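Local coordinates for protein indole-3-pyruvate decarboxylase (Azospirillum brasilense, PDB 2NXW) that catalyses the thiamine diphosphate- and magnesium-dependent decarboxylation of indole-3-pyruvate to indole-3-acetaldehyde, a step of auxin biosynthesis, at residues A[62-70]-A[458-466]; A[73-82]-A[426-437]. All coordinates share one frame; numbering follows the deposited sequence. Where two conformers were deposited one is given.

Contact 1. Residues A[62-70]-A[458-466]; sequences LHTLSHEPA and ELGNCRRLG. With TPP (thiamine diphosphate), chain I.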
loop_
_atom_site.group_PDB
_atom_site.type_symbol
_atom_site.label_atom_id
_atom_site.label_comp_id
_atom_site.label_asym_id
_atom_site.label_seq_id
_atom_site.Cartn_x
_atom_site.Cartn_y
_atom_site.Cartn_z
ATOM N N LEU A 62 -1.242 -39.651 10.732
ATOM C CA LEU A 62 -0.158 -38.706 10.471
ATOM C C LEU A 62 0.687 -39.147 9.282
ATOM O O LEU A 62 1.313 -40.205 9.315
ATOM C CB LEU A 62 0.721 -38.570 11.719
ATOM C CG LEU A 62 1.973 -37.693 11.629
ATOM C CD1 LEU A 62 1.580 -36.238 11.414
ATOM C CD2 LEU A 62 2.780 -37.839 12.918
ATOM N N HIS A 63 0.706 -38.321 8.235
ATOM C CA HIS A 63 1.459 -38.631 7.025
ATOM C C HIS A 63 2.531 -37.598 6.761
ATOM O O HIS A 63 2.227 -36.412 6.601
ATOM C CB HIS A 63 0.529 -38.662 5.810
ATOM C CG HIS A 63 -0.601 -39.627 5.939
ATOM N ND1 HIS A 63 -0.416 -40.934 6.339
ATOM C CD2 HIS A 63 -1.927 -39.483 5.710
ATOM C CE1 HIS A 63 -1.583 -41.554 6.352
ATOM N NE2 HIS A 63 -2.516 -40.699 5.975
ATOM N N THR A 64 3.784 -38.026 6.712
ATOM C CA THR A 64 4.839 -37.071 6.412
ATOM C C THR A 64 5.180 -37.133 4.935
ATOM O O THR A 64 4.923 -38.133 4.253
ATOM C CB THR A 64 6.112 -37.316 7.251
ATOM O OG1 THR A 64 6.643 -38.622 6.983
ATOM C CG2 THR A 64 5.787 -37.187 8.738
ATOM N N LEU A 65 5.707 -36.026 4.431
ATOM C CA LEU A 65 6.122 -35.955 3.043
ATOM C C LEU A 65 7.553 -35.436 3.017
ATOM O O LEU A 65 8.148 -35.203 4.065
ATOM C CB LEU A 65 5.161 -35.058 2.258
ATOM C CG LEU A 65 3.793 -35.748 2.124
ATOM C CD1 LEU A 65 2.767 -34.803 1.549
ATOM C CD2 LEU A 65 3.938 -36.981 1.231
ATOM N N SER A 66 8.119 -35.271 1.831
ATOM C CA SER A 66 9.494 -34.826 1.715
ATOM C C SER A 66 9.743 -33.330 1.810
ATOM O O SER A 66 10.693 -32.894 2.464
ATOM C CB SER A 66 10.072 -35.294 0.377
ATOM O OG SER A 66 10.051 -36.711 0.269
ATOM N N HIS A 67 8.888 -32.560 1.149
ATOM C CA HIS A 67 9.063 -31.104 1.041
ATOM C C HIS A 67 7.735 -30.412 1.359
ATOM O O HIS A 67 6.675 -30.924 0.999
ATOM C CB HIS A 67 9.518 -30.825 -0.403
ATOM C CG HIS A 67 10.310 -29.568 -0.587
ATOM N ND1 HIS A 67 10.593 -29.062 -1.841
ATOM C CD2 HIS A 67 10.919 -28.744 0.300
ATOM C CE1 HIS A 67 11.340 -27.978 -1.714
ATOM N NE2 HIS A 67 11.556 -27.765 -0.428
ATOM N N GLU A 68 7.791 -29.247 2.017
ATOM C CA GLU A 68 6.552 -28.568 2.414
ATOM C C GLU A 68 5.540 -28.257 1.309
ATOM O O GLU A 68 4.335 -28.268 1.571
ATOM C CB GLU A 68 6.847 -27.299 3.229
ATOM C CG GLU A 68 7.350 -27.580 4.653
ATOM C CD GLU A 68 8.832 -27.896 4.753
ATOM O OE1 GLU A 68 9.557 -27.838 3.732
ATOM O OE2 GLU A 68 9.291 -28.205 5.877
ATOM N N PRO A 69 5.994 -27.955 0.073
ATOM C CA PRO A 69 4.971 -27.686 -0.946
ATOM C C PRO A 69 4.002 -28.866 -1.025
ATOM O O PRO A 69 2.782 -28.674 -1.088
ATOM C CB PRO A 69 5.795 -27.526 -2.229
ATOM C CG PRO A 69 7.030 -26.844 -1.727
ATOM C CD PRO A 69 7.342 -27.650 -0.449
ATOM N N ALA A 70 4.552 -30.084 -0.983
ATOM C CA ALA A 70 3.733 -31.293 -1.046
ATOM C C ALA A 70 2.811 -31.442 0.171
ATOM O O ALA A 70 1.720 -31.985 0.057
ATOM C CB ALA A 70 4.632 -32.515 -1.186
ATOM N N GLU A 458 8.039 -36.724 -4.766
ATOM C CA GLU A 458 7.272 -37.092 -3.587
ATOM C C GLU A 458 6.772 -38.533 -3.676
ATOM O O GLU A 458 6.395 -39.123 -2.666
ATOM C CB GLU A 458 6.113 -36.122 -3.388
ATOM C CG GLU A 458 6.553 -34.707 -3.036
ATOM C CD GLU A 458 7.158 -34.582 -1.646
ATOM O OE1 GLU A 458 6.953 -35.480 -0.802
ATOM O OE2 GLU A 458 7.828 -33.558 -1.393
ATOM N N LEU A 459 6.811 -39.112 -4.875
ATOM C CA LEU A 459 6.382 -40.495 -5.054
ATOM C C LEU A 459 7.241 -41.444 -4.219
ATOM O O LEU A 459 6.827 -42.576 -3.948
ATOM C CB LEU A 459 6.447 -40.882 -6.534
ATOM C CG LEU A 459 5.351 -40.287 -7.424
ATOM C CD1 LEU A 459 5.724 -40.555 -8.882
ATOM C CD2 LEU A 459 3.983 -40.914 -7.096
ATOM N N GLY A 460 8.431 -41.000 -3.816
ATOM C CA GLY A 460 9.283 -41.844 -2.987
ATOM C C GLY A 460 8.661 -42.155 -1.629
ATOM O O GLY A 460 9.160 -43.017 -0.886
ATOM N N ASN A 461 7.581 -41.459 -1.288
ATOM C CA ASN A 461 6.887 -41.675 -0.018
ATOM C C ASN A 461 5.718 -42.636 -0.114
ATOM O O ASN A 461 5.114 -42.969 0.907
ATOM C CB ASN A 461 6.379 -40.340 0.530
ATOM C CG ASN A 461 7.507 -39.399 0.869
ATOM O OD1 ASN A 461 8.298 -39.667 1.776
ATOM N ND2 ASN A 461 7.602 -38.288 0.133
ATOM N N CYS A 462 5.397 -43.096 -1.317
ATOM C CA CYS A 462 4.253 -43.985 -1.489
ATOM C C CYS A 462 4.278 -45.259 -0.658
ATOM O O CYS A 462 3.257 -45.618 -0.059
ATOM C CB CYS A 462 4.077 -44.358 -2.960
ATOM S SG CYS A 462 3.479 -42.997 -3.987
ATOM N N ARG A 463 5.420 -45.935 -0.601
ATOM C CA ARG A 463 5.476 -47.182 0.165
ATOM C C ARG A 463 5.117 -46.957 1.623
ATOM O O ARG A 463 4.279 -47.677 2.181
ATOM C CB ARG A 463 6.858 -47.828 0.098
ATOM C CG ARG A 463 6.868 -49.227 0.751
ATOM C CD ARG A 463 8.169 -49.530 1.495
ATOM N NE ARG A 463 8.389 -48.660 2.654
ATOM C CZ ARG A 463 7.756 -48.759 3.823
ATOM N NH1 ARG A 463 6.839 -49.702 4.026
ATOM N NH2 ARG A 463 8.038 -47.903 4.797
ATOM N N ARG A 464 5.726 -45.955 2.250
ATOM C CA ARG A 464 5.444 -45.686 3.662
ATOM C C ARG A 464 3.986 -45.279 3.878
ATOM O O ARG A 464 3.366 -45.629 4.889
ATOM C CB ARG A 464 6.373 -44.582 4.175
ATOM C CG ARG A 464 6.229 -44.291 5.660
ATOM C CD ARG A 464 7.279 -43.301 6.149
ATOM N NE ARG A 464 7.130 -41.976 5.551
ATOM C CZ ARG A 464 7.658 -41.598 4.388
ATOM N NH1 ARG A 464 8.388 -42.437 3.662
ATOM N NH2 ARG A 464 7.453 -40.367 3.952
ATOM N N LEU A 465 3.430 -44.544 2.924
ATOM C CA LEU A 465 2.047 -44.098 3.011
ATOM C C LEU A 465 1.055 -45.207 2.656
ATOM O O LEU A 465 -0.151 -45.070 2.884
ATOM C CB LEU A 465 1.836 -42.912 2.075
ATOM C CG LEU A 465 2.604 -41.640 2.419
ATOM C CD1 LEU A 465 2.521 -40.687 1.234
ATOM C CD2 LEU A 465 2.025 -41.005 3.684
ATOM N N GLY A 466 1.565 -46.294 2.092
ATOM C CA GLY A 466 0.710 -47.412 1.723
ATOM C C GLY A 466 -0.201 -47.150 0.540
ATOM O O GLY A 466 -1.329 -47.636 0.507
HETATM N "N1'" TPP I . 11.680 -27.802 6.778
HETATM C "C2'" TPP I . 12.566 -26.901 6.331
HETATM C CM2 TPP I . 12.332 -26.233 4.982
HETATM N "N3'" TPP I . 13.647 -26.586 7.050
HETATM C "C4'" TPP I . 13.900 -27.168 8.266
HETATM N "N4'" TPP I . 14.990 -26.781 8.990
HETATM C "C5'" TPP I . 12.998 -28.164 8.761
HETATM C "C6'" TPP I . 11.868 -28.449 7.966
HETATM C "C7'" TPP I . 13.205 -28.904 10.128
HETATM N N3 TPP I . 14.476 -29.756 10.195
HETATM C C2 TPP I . 15.556 -29.249 10.793
HETATM S S1 TPP I . 16.724 -30.537 10.705
HETATM C C5 TPP I . 15.725 -31.705 9.857
HETATM C C4 TPP I . 14.520 -31.028 9.720
HETATM C CM4 TPP I . 13.309 -31.709 9.062
HETATM C C6 TPP I . 16.121 -33.059 9.448
HETATM C C7 TPP I . 17.134 -32.990 8.304
HETATM O O7 TPP I . 17.289 -34.319 7.862
HETATM P PA TPP I . 18.544 -34.493 6.915
HETATM O O1A TPP I . 18.524 -33.565 5.734
HETATM O O2A TPP I . 18.488 -35.985 6.428
HETATM O O3A TPP I . 19.960 -34.268 7.701
HETATM P PB TPP I . 20.198 -35.023 9.161
HETATM O O1B TPP I . 19.835 -36.509 9.018
HETATM O O2B TPP I . 21.711 -34.854 9.447
HETATM O O3B TPP I . 19.394 -34.374 10.248
HETATM O O HOH W 1 4.206 -40.971 6.865
HETATM O O HOH W 2 7.118 -31.068 -2.648
#

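Contact 2. Residues A[73-82]-A[426-437]; sequences FAADAAARYS and FGVPAGIGAQCV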
loop_
_atom_site.group_PDB
_atom_site.type_symbol
_atom_site.label_atom_id
_atom_site.label_comp_id
_atom_site.label_asym_id
_atom_site.label_seq_id
_atom_site.Cartn_x
_atom_site.Cartn_y
_atom_site.Cartn_z
ATOM N N PHE A 73 -0.069 -29.115 -0.731
ATOM C CA PHE A 73 -0.851 -29.639 -1.846
ATOM C C PHE A 73 -1.640 -30.896 -1.458
ATOM O O PHE A 73 -2.784 -31.072 -1.891
ATOM C CB PHE A 73 0.062 -29.982 -3.033
ATOM C CG PHE A 73 0.723 -28.782 -3.691
ATOM C CD1 PHE A 73 -0.003 -27.623 -3.982
ATOM C CD2 PHE A 73 2.059 -28.853 -4.090
ATOM C CE1 PHE A 73 0.597 -26.552 -4.669
ATOM C CE2 PHE A 73 2.666 -27.797 -4.779
ATOM C CZ PHE A 73 1.937 -26.646 -5.070
ATOM N N ALA A 74 -1.017 -31.772 -0.668
ATOM C CA ALA A 74 -1.668 -33.003 -0.234
ATOM C C ALA A 74 -2.847 -32.669 0.675
ATOM O O ALA A 74 -3.915 -33.248 0.523
ATOM C CB ALA A 74 -0.673 -33.889 0.503
ATOM N N ALA A 75 -2.656 -31.721 1.594
ATOM C CA ALA A 75 -3.747 -31.337 2.498
ATOM C C ALA A 75 -4.894 -30.721 1.696
ATOM O O ALA A 75 -6.075 -30.973 1.968
ATOM C CB ALA A 75 -3.241 -30.350 3.546
ATOM N N ASP A 76 -4.550 -29.893 0.711
ATOM C CA ASP A 76 -5.543 -29.271 -0.149
ATOM C C ASP A 76 -6.314 -30.379 -0.878
ATOM O O ASP A 76 -7.541 -30.391 -0.906
ATOM C CB ASP A 76 -4.811 -28.360 -1.146
ATOM C CG ASP A 76 -5.749 -27.607 -2.071
ATOM O OD1 ASP A 76 -6.983 -27.781 -1.987
ATOM O OD2 ASP A 76 -5.228 -26.818 -2.892
ATOM N N ALA A 77 -5.586 -31.319 -1.474
ATOM C CA ALA A 77 -6.221 -32.418 -2.191
ATOM C C ALA A 77 -7.144 -33.251 -1.304
ATOM O O ALA A 77 -8.206 -33.678 -1.755
ATOM C CB ALA A 77 -5.162 -33.307 -2.815
ATOM N N ALA A 78 -6.727 -33.504 -0.067
ATOM C CA ALA A 78 -7.550 -34.275 0.865
ATOM C C ALA A 78 -8.844 -33.522 1.160
ATOM O O ALA A 78 -9.930 -34.122 1.242
ATOM C CB ALA A 78 -6.782 -34.533 2.150
ATOM N N ALA A 79 -8.739 -32.206 1.303
ATOM C CA ALA A 79 -9.913 -31.384 1.571
ATOM C C ALA A 79 -10.861 -31.456 0.384
ATOM O O ALA A 79 -12.066 -31.644 0.539
ATOM C CB ALA A 79 -9.494 -29.935 1.821
ATOM N N ARG A 80 -10.314 -31.322 -0.819
ATOM C CA ARG A 80 -11.133 -31.365 -2.017
ATOM C C ARG A 80 -11.762 -32.732 -2.224
ATOM O O ARG A 80 -12.916 -32.831 -2.637
ATOM C CB ARG A 80 -10.284 -31.033 -3.246
ATOM C CG ARG A 80 -9.711 -29.640 -3.238
ATOM C CD ARG A 80 -9.022 -29.327 -4.565
ATOM N NE ARG A 80 -8.131 -28.185 -4.439
ATOM C CZ ARG A 80 -7.756 -27.410 -5.450
ATOM N NH1 ARG A 80 -8.215 -27.640 -6.675
ATOM N NH2 ARG A 80 -6.897 -26.425 -5.240
ATOM N N TYR A 81 -11.003 -33.786 -1.942
ATOM C CA TYR A 81 -11.490 -35.136 -2.159
ATOM C C TYR A 81 -12.762 -35.454 -1.383
ATOM O O TYR A 81 -13.701 -36.030 -1.936
ATOM C CB TYR A 81 -10.407 -36.158 -1.792
ATOM C CG TYR A 81 -10.754 -37.573 -2.218
ATOM C CD1 TYR A 81 -10.443 -38.035 -3.501
ATOM C CD2 TYR A 81 -11.444 -38.430 -1.360
ATOM C CE1 TYR A 81 -10.815 -39.320 -3.921
ATOM C CE2 TYR A 81 -11.821 -39.712 -1.770
ATOM C CZ TYR A 81 -11.504 -40.148 -3.052
ATOM O OH TYR A 81 -11.894 -41.397 -3.477
ATOM N N SER A 82 -12.789 -35.061 -0.115
ATOM C CA SER A 82 -13.930 -35.348 0.755
ATOM C C SER A 82 -14.775 -34.131 1.132
ATOM O O SER A 82 -15.657 -34.240 1.993
ATOM C CB SER A 82 -13.424 -36.031 2.029
ATOM O OG SER A 82 -12.745 -37.243 1.734
ATOM N N PHE A 426 1.398 -29.061 -8.165
ATOM C CA PHE A 426 0.229 -29.607 -7.482
ATOM C C PHE A 426 -0.059 -31.087 -7.760
ATOM O O PHE A 426 -0.476 -31.828 -6.869
ATOM C CB PHE A 426 -0.991 -28.780 -7.923
ATOM C CG PHE A 426 -2.308 -29.239 -7.357
ATOM C CD1 PHE A 426 -2.762 -28.734 -6.149
ATOM C CD2 PHE A 426 -3.125 -30.118 -8.062
ATOM C CE1 PHE A 426 -4.019 -29.091 -5.647
ATOM C CE2 PHE A 426 -4.385 -30.483 -7.568
ATOM C CZ PHE A 426 -4.836 -29.973 -6.368
ATOM N N GLY A 427 0.183 -31.501 -8.998
ATOM C CA GLY A 427 -0.194 -32.832 -9.448
ATOM C C GLY A 427 0.116 -34.083 -8.666
ATOM O O GLY A 427 -0.796 -34.766 -8.173
ATOM N N VAL A 428 1.392 -34.411 -8.583
ATOM C CA VAL A 428 1.792 -35.617 -7.878
ATOM C C VAL A 428 1.408 -35.550 -6.394
ATOM O O VAL A 428 0.808 -36.487 -5.877
ATOM C CB VAL A 428 3.298 -35.893 -8.108
ATOM C CG1 VAL A 428 3.808 -36.958 -7.146
ATOM C CG2 VAL A 428 3.505 -36.377 -9.561
ATOM N N PRO A 429 1.734 -34.450 -5.693
ATOM C CA PRO A 429 1.361 -34.363 -4.275
ATOM C C PRO A 429 -0.147 -34.436 -4.066
ATOM O O PRO A 429 -0.604 -34.977 -3.059
ATOM C CB PRO A 429 1.911 -33.015 -3.841
ATOM C CG PRO A 429 3.120 -32.837 -4.728
ATOM C CD PRO A 429 2.692 -33.388 -6.063
ATOM N N ALA A 430 -0.929 -33.888 -4.994
ATOM C CA ALA A 430 -2.384 -33.938 -4.846
ATOM C C ALA A 430 -2.854 -35.383 -5.019
ATOM O O ALA A 430 -3.737 -35.840 -4.294
ATOM C CB ALA A 430 -3.059 -33.029 -5.870
ATOM N N GLY A 431 -2.275 -36.101 -5.977
ATOM C CA GLY A 431 -2.661 -37.490 -6.164
ATOM C C GLY A 431 -2.342 -38.274 -4.903
ATOM O O GLY A 431 -3.108 -39.146 -4.490
ATOM N N ILE A 432 -1.206 -37.963 -4.290
ATOM C CA ILE A 432 -0.790 -38.643 -3.064
ATOM C C ILE A 432 -1.744 -38.306 -1.912
ATOM O O ILE A 432 -2.208 -39.204 -1.195
ATOM C CB ILE A 432 0.669 -38.254 -2.709
ATOM C CG1 ILE A 432 1.634 -38.968 -3.663
ATOM C CG2 ILE A 432 0.969 -38.573 -1.243
ATOM C CD1 ILE A 432 3.053 -38.425 -3.627
ATOM N N GLY A 433 -2.059 -37.027 -1.738
ATOM C CA GLY A 433 -2.956 -36.639 -0.658
ATOM C C GLY A 433 -4.331 -37.257 -0.819
ATOM O O GLY A 433 -4.926 -37.772 0.143
ATOM N N ALA A 434 -4.852 -37.215 -2.040
ATOM C CA ALA A 434 -6.163 -37.780 -2.296
ATOM C C ALA A 434 -6.149 -39.277 -2.034
ATOM O O ALA A 434 -7.049 -39.797 -1.371
ATOM C CB ALA A 434 -6.598 -37.502 -3.739
ATOM N N GLN A 435 -5.136 -39.988 -2.522
ATOM C CA GLN A 435 -5.147 -41.426 -2.299
ATOM C C GLN A 435 -4.972 -41.782 -0.818
ATOM O O GLN A 435 -5.475 -42.815 -0.366
ATOM C CB GLN A 435 -4.110 -42.133 -3.188
ATOM C CG GLN A 435 -4.365 -43.656 -3.207
ATOM C CD GLN A 435 -3.789 -44.404 -4.398
ATOM O OE1 GLN A 435 -3.591 -45.633 -4.328
ATOM N NE2 GLN A 435 -3.536 -43.703 -5.492
ATOM N N CYS A 436 -4.292 -40.937 -0.046
ATOM C CA CYS A 436 -4.144 -41.239 1.379
ATOM C C CYS A 436 -5.506 -41.288 2.068
ATOM O O CYS A 436 -5.671 -42.020 3.050
ATOM C CB CYS A 436 -3.270 -40.199 2.087
ATOM S SG CYS A 436 -1.499 -40.393 1.800
ATOM N N VAL A 437 -6.478 -40.533 1.567
ATOM C CA VAL A 437 -7.802 -40.517 2.187
ATOM C C VAL A 437 -8.896 -41.190 1.363
ATOM O O VAL A 437 -10.066 -41.149 1.741
ATOM C CB VAL A 437 -8.246 -39.053 2.518
ATOM C CG1 VAL A 437 -7.207 -38.396 3.426
ATOM C CG2 VAL A 437 -8.448 -38.228 1.235
#

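Contact 1. Residues A[62-70]-A[458-466]
Glu458 grips the turn of Ser66 and His67 that leads from strand 62-64 into helix 68-82, the helix whose first residue, Glu68, belongs to the thiamine diphosphate pocket. The carboxylate takes two backbone N-H groups in a row. Ser66 N reaches OE1 of Glu458 on its syn lone pair, 2.9 Å away and nearly straight at 163°; His67 N makes a weaker, more bent bond to OE2 of Glu458. His67 is the N-cap residue, and water 2 carries the same OE2 on to Ala70 N, weakly at that end, so the acid sits where the helix start would probably steady its negative charge. The Glu458 chain is bent about its CB-CG bond (chi2 -70°), which brings CD against Ala70 CB at 3.3 Å.

Alongside, Asn461 ND2 gives a straight bond to Ser66 OG, 2.9 Å long and close to the amide plane, and a second to Glu458 O in its own segment; the two together probably hold the amide in its rotation. Ser66 OG also hydrogen-bonds Gln453 of the second subunit. Further along, the contact turns apolar: Leu465 CD2 lies 3.5 Å from His63 CB, and its other branch, CD1, meets CD2 of Leu65. CB of Glu68 points away from segment 458-466, and its OE2 lies 2.6 Å from N1' of the cofactor, as the cofactor-binding glutamate of thiamine diphosphate enzymes does; the second subunit binds that cofactor too, through Gly450 N among others. Strand 62-64 is one of the two edge strands, within this chain, of the N-terminal parallel sheet, and its Thr64 packs on Trp479 of the second subunit. Behind the contact runs helix 427-437, whose Ile432 touches Glu458 and Leu465 while its Pro429 meets Ala70.

Contact 2. Residues A[73-82]-A[426-437]
Phe73 starts the contact at CB, which rests on Pro429 CB at 3.6 Å. From there the ring is laid over Phe426: CG and both CD atoms stand close to Phe426 CA, which lies over the ring's middle, 3.8 Å from its centroid, as a CH-pi contact. CD1 of Phe73 also meets CD1 of Phe426 at 3.7 Å, while at the far side CE2 and the tip CZ come over Phe426 N. The rings make an offset edge-to-face pair, Phe426 giving the edge, with planes at 77°. An alanine here would keep the CB contact to Pro429 but would probably leave Phe426 CA and ring edge without the face they pack on, opening a gap there.

Past the rings, segment 73-82 of helix 68-82 crosses helix 427-437 at -50°, these short axes 7.1 Å apart at their closest, joining the N- and C-terminal cofactor-binding domains of one chain. Small residues allow it: Gly433, having no CB, lets its CA come within 3.7 Å of Ala74 O. Ala77 CB packs on Ala430 CB, and Tyr81 meets Ala434 CB with CD1 and Val437 CG2 with CD2. Phe426, with CG anti to its N (chi1 178°), sends CZ under the guanidinium face of Arg80, 4.0 Å from Arg80 CZ; Arg80 NH2 hydrogen-bonds Asp76 OD2 and makes a salt bridge with Glu109; Asp76 also hydrogen-bonds Ser111.

Overall arrangement
Both contacts join the N-terminal cofactor-binding domain to the C-terminal one, both use helix 68-82, and both are largely buried. Contact 2 lies deeper, its centre about 8 Å from the centre of the chain against about 18 Å for contact 1, and no other protein chain touches its segments. Contact 1 sits at the interface with the second subunit, near a cofactor shared with it. Chemistry follows place: contact 1 mixes hydrogen bonds, two of them to backbone N-H groups before the helix, with leucine packing, whereas further down the same helix no hydrogen bond crosses and aromatic rings and small residues fit together. The two meet where Leu65 CD1 packs on Ala74 CB and Leu459 on Val428.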